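Local coordinates for protein type I modular polyketide synthase (Streptomyces albus subsp. albus, PDB 6IYR) that probably loads an extender unit from malonyl-type coenzyme A onto the synthase as the acyltransferase domain of module 8 in salinomycin biosynthesis, at residues A34-A39 with A432-S437. Numbering follows the deposited sequence.
Sequences AALTSA and ARFLTS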
ATOM      1  N   ALA A  34     -15.750 -11.705  -9.552  1.00 66.96           N
ATOM      2  CA  ALA A  34     -14.940 -10.726 -10.258  1.00 63.57           C
ATOM      3  C   ALA A  34     -13.985 -10.028  -9.291  1.00 38.74           C
ATOM      4  O   ALA A  34     -14.336  -9.710  -8.147  1.00 49.36           O
ATOM      5  CB  ALA A  34     -15.835  -9.707 -10.944  1.00 61.01           C
ATOM      6  N   ALA A  35     -12.810  -9.700  -9.779  1.00 39.53           N
ATOM      7  CA  ALA A  35     -11.937  -8.806  -9.033  1.00 37.37           C
ATOM      8  C   ALA A  35     -12.553  -7.407  -8.921  1.00 50.26           C
ATOM      9  O   ALA A  35     -12.628  -6.829  -7.823  1.00 42.11           O
ATOM     10  CB  ALA A  35     -10.583  -8.726  -9.710  1.00 36.03           C
ATOM     11  N   LEU A  36     -12.914  -6.827 -10.066  1.00 38.82           N
ATOM     12  CA  LEU A  36     -13.713  -5.622 -10.054  1.00 41.14           C
ATOM     13  C   LEU A  36     -14.879  -5.769 -10.998  1.00 47.95           C
ATOM     14  O   LEU A  36     -14.765  -6.339 -12.081  1.00 42.04           O
ATOM     15  CB  LEU A  36     -12.917  -4.411 -10.520  1.00 43.20           C
ATOM     16  CG  LEU A  36     -11.790  -3.939  -9.622  1.00 45.96           C
ATOM     17  CD1 LEU A  36     -10.889  -2.983 -10.390  1.00 50.58           C
ATOM     18  CD2 LEU A  36     -12.369  -3.275  -8.385  1.00 47.37           C
ATOM     19  N   THR A  37     -15.899  -5.001 -10.705  1.00 38.26           N
ATOM     20  CA  THR A  37     -17.043  -4.953 -11.548  1.00 50.90           C
ATOM     21  C   THR A  37     -17.447  -3.490 -11.672  1.00 48.15           C
ATOM     22  O   THR A  37     -17.700  -2.822 -10.672  1.00 56.71           O
ATOM     23  CB  THR A  37     -18.149  -5.822 -10.950  1.00 47.94           C
ATOM     24  OG1 THR A  37     -18.952  -6.338 -12.007  1.00 70.28           O
ATOM     25  CG2 THR A  37     -18.993  -5.022  -9.981  1.00 53.65           C
ATOM     26  N   SER A  38     -17.332  -2.954 -12.883  1.00 47.46           N
ATOM     27  CA  SER A  38     -17.450  -1.516 -13.083  1.00 42.28           C
ATOM     28  C   SER A  38     -18.058  -1.165 -14.441  1.00 47.62           C
ATOM     29  O   SER A  38     -17.958  -1.942 -15.395  1.00 40.51           O
ATOM     30  CB  SER A  38     -16.090  -0.848 -13.002  1.00 42.47           C
ATOM     31  OG  SER A  38     -16.258   0.546 -13.132  1.00 42.76           O
ATOM     32  N   ALA A  39     -18.631   0.039 -14.504  1.00 43.51           N
ATOM     33  CA  ALA A  39     -19.122   0.662 -15.750  1.00 50.72           C
ATOM     34  C   ALA A  39     -17.994   1.292 -16.540  1.00 45.24           C
ATOM     35  O   ALA A  39     -18.136   1.527 -17.733  1.00 49.48           O
ATOM     36  CB  ALA A  39     -20.138   1.735 -15.415  1.00 51.52           C
ATOM     37  N   ALA A 432     -13.071   3.032  -9.822  1.00 38.80           N
ATOM     38  CA  ALA A 432     -12.481   3.933 -10.803  1.00 38.88           C
ATOM     39  C   ALA A 432     -10.999   4.051 -10.514  1.00 41.04           C
ATOM     40  O   ALA A 432     -10.163   3.957 -11.414  1.00 34.37           O
ATOM     41  CB  ALA A 432     -13.131   5.311 -10.738  1.00 45.23           C
ATOM     42  N   ARG A 433     -10.663   4.297  -9.252  1.00 35.31           N
ATOM     43  CA  ARG A 433      -9.271   4.542  -8.918  1.00 32.28           C
ATOM     44  C   ARG A 433      -8.496   3.224  -8.975  1.00 26.02           C
ATOM     45  O   ARG A 433      -7.369   3.145  -9.456  1.00 29.43           O
ATOM     46  CB  ARG A 433      -9.147   5.199  -7.550  1.00 31.83           C
ATOM     47  CG  ARG A 433      -7.742   5.162  -6.967  1.00 32.17           C
ATOM     48  CD  ARG A 433      -6.682   5.755  -7.889  1.00 34.83           C
ATOM     49  NE  ARG A 433      -6.975   7.139  -8.201  1.00 38.24           N
ATOM     50  CZ  ARG A 433      -6.282   7.871  -9.066  1.00 47.96           C
ATOM     51  NH1 ARG A 433      -6.650   9.116  -9.331  1.00 42.25           N
ATOM     52  NH2 ARG A 433      -5.221   7.360  -9.664  1.00 48.12           N
ATOM     53  N   PHE A 434      -9.136   2.177  -8.531  1.00 27.26           N
ATOM     54  CA  PHE A 434      -8.478   0.894  -8.503  1.00 30.21           C
ATOM     55  C   PHE A 434      -8.139   0.488  -9.932  1.00 37.04           C
ATOM     56  O   PHE A 434      -7.009   0.144 -10.220  1.00 31.32           O
ATOM     57  CB  PHE A 434      -9.371  -0.137  -7.805  1.00 30.76           C
ATOM     58  CG  PHE A 434      -8.602  -1.257  -7.115  1.00 32.14           C
ATOM     59  CD1 PHE A 434      -7.552  -1.911  -7.757  1.00 38.74           C
ATOM     60  CD2 PHE A 434      -8.974  -1.704  -5.864  1.00 38.22           C
ATOM     61  CE1 PHE A 434      -6.866  -2.956  -7.140  1.00 38.71           C
ATOM     62  CE2 PHE A 434      -8.294  -2.745  -5.248  1.00 34.85           C
ATOM     63  CZ  PHE A 434      -7.232  -3.360  -5.881  1.00 35.74           C
ATOM     64  N   LEU A 435      -9.097   0.606 -10.851  1.00 35.27           N
ATOM     65  CA  LEU A 435      -8.837   0.265 -12.251  1.00 30.84           C
ATOM     66  C   LEU A 435      -7.702   1.061 -12.760  1.00 22.69           C
ATOM     67  O   LEU A 435      -6.867   0.563 -13.530  1.00 33.27           O
ATOM     68  CB  LEU A 435     -10.047   0.578 -13.149  1.00 33.64           C
ATOM     69  CG  LEU A 435     -10.956  -0.580 -13.498  1.00 45.17           C
ATOM     70  CD1 LEU A 435     -12.085  -0.084 -14.400  1.00 51.32           C
ATOM     71  CD2 LEU A 435     -10.174  -1.691 -14.180  1.00 38.64           C
ATOM     72  N   THR A 436      -7.661   2.336 -12.429  1.00 28.11           N
ATOM     73  CA  THR A 436      -6.551   3.095 -12.937  1.00 29.96           C
ATOM     74  C   THR A 436      -5.204   2.698 -12.326  1.00 36.91           C
ATOM     75  O   THR A 436      -4.181   2.626 -13.030  1.00 31.96           O
ATOM     76  CB  THR A 436      -6.792   4.617 -13.082  1.00 38.17           C
ATOM     77  OG1 THR A 436      -5.673   5.353 -12.613  1.00 40.80           O
ATOM     78  CG2 THR A 436      -8.051   5.089 -12.492  1.00 37.66           C
ATOM     79  N   SER A 437      -5.244   2.201 -11.098  1.00 30.83           N
ATOM     80  CA  SER A 437      -4.043   1.595 -10.508  1.00 30.96           C
ATOM     81  C   SER A 437      -3.624   0.311 -11.204  1.00 25.52           C
ATOM     82  O   SER A 437      -2.456   0.148 -11.485  1.00 28.57           O
ATOM     83  CB  SER A 437      -4.237   1.370  -9.013  1.00 28.53           C
ATOM     84  OG  SER A 437      -4.275   2.642  -8.363  1.00 27.41           O
TER
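Leu36 meets Phe434 and Leu435 in a small, buried, purely apolar contact that packs the N-terminal strand 36-37 against one side of helix 431-443. CD1 of Leu36 makes the closest approaches: it reaches the helix between two successive side chains, 3.9 Å from CG of Leu435 and 4.1 Å from CB of Phe434. CD2 of Leu435 is also 4.1 Å from Leu36 CD1, and the two leucines run past each other in opposite directions. Leu36 carries CG opposite its carbonyl carbon (chi1 -68°), an orientation that sends the methyls to the helix. Phe434 offers mainly its CB; its ring, which Leu36 CD1 approaches obliquely, swings on toward helix 188-208, where it meets Trp206 and touches Leu202 and Val205. Two residues on, just past the strand, CB of Ser38 lies 4.3 Å from Leu435 CD1, a looser touch, while Ser38 OG is hydrogen-bonded to the backbone N of Leu40. The strand takes its backbone bonds elsewhere: Leu36 and Ser38 pair with Arg454 of the parallel strand 453-454, whose Val453 also packs on Leu435. The start and end of the modelled chain are thus brought together beside the helix. With just 187 Å² buried and hydrocarbon on both sides, the contact probably rests on close packing and the exclusion of water, while the strand's course is probably set more by its backbone bonds to Arg454 and Ser149.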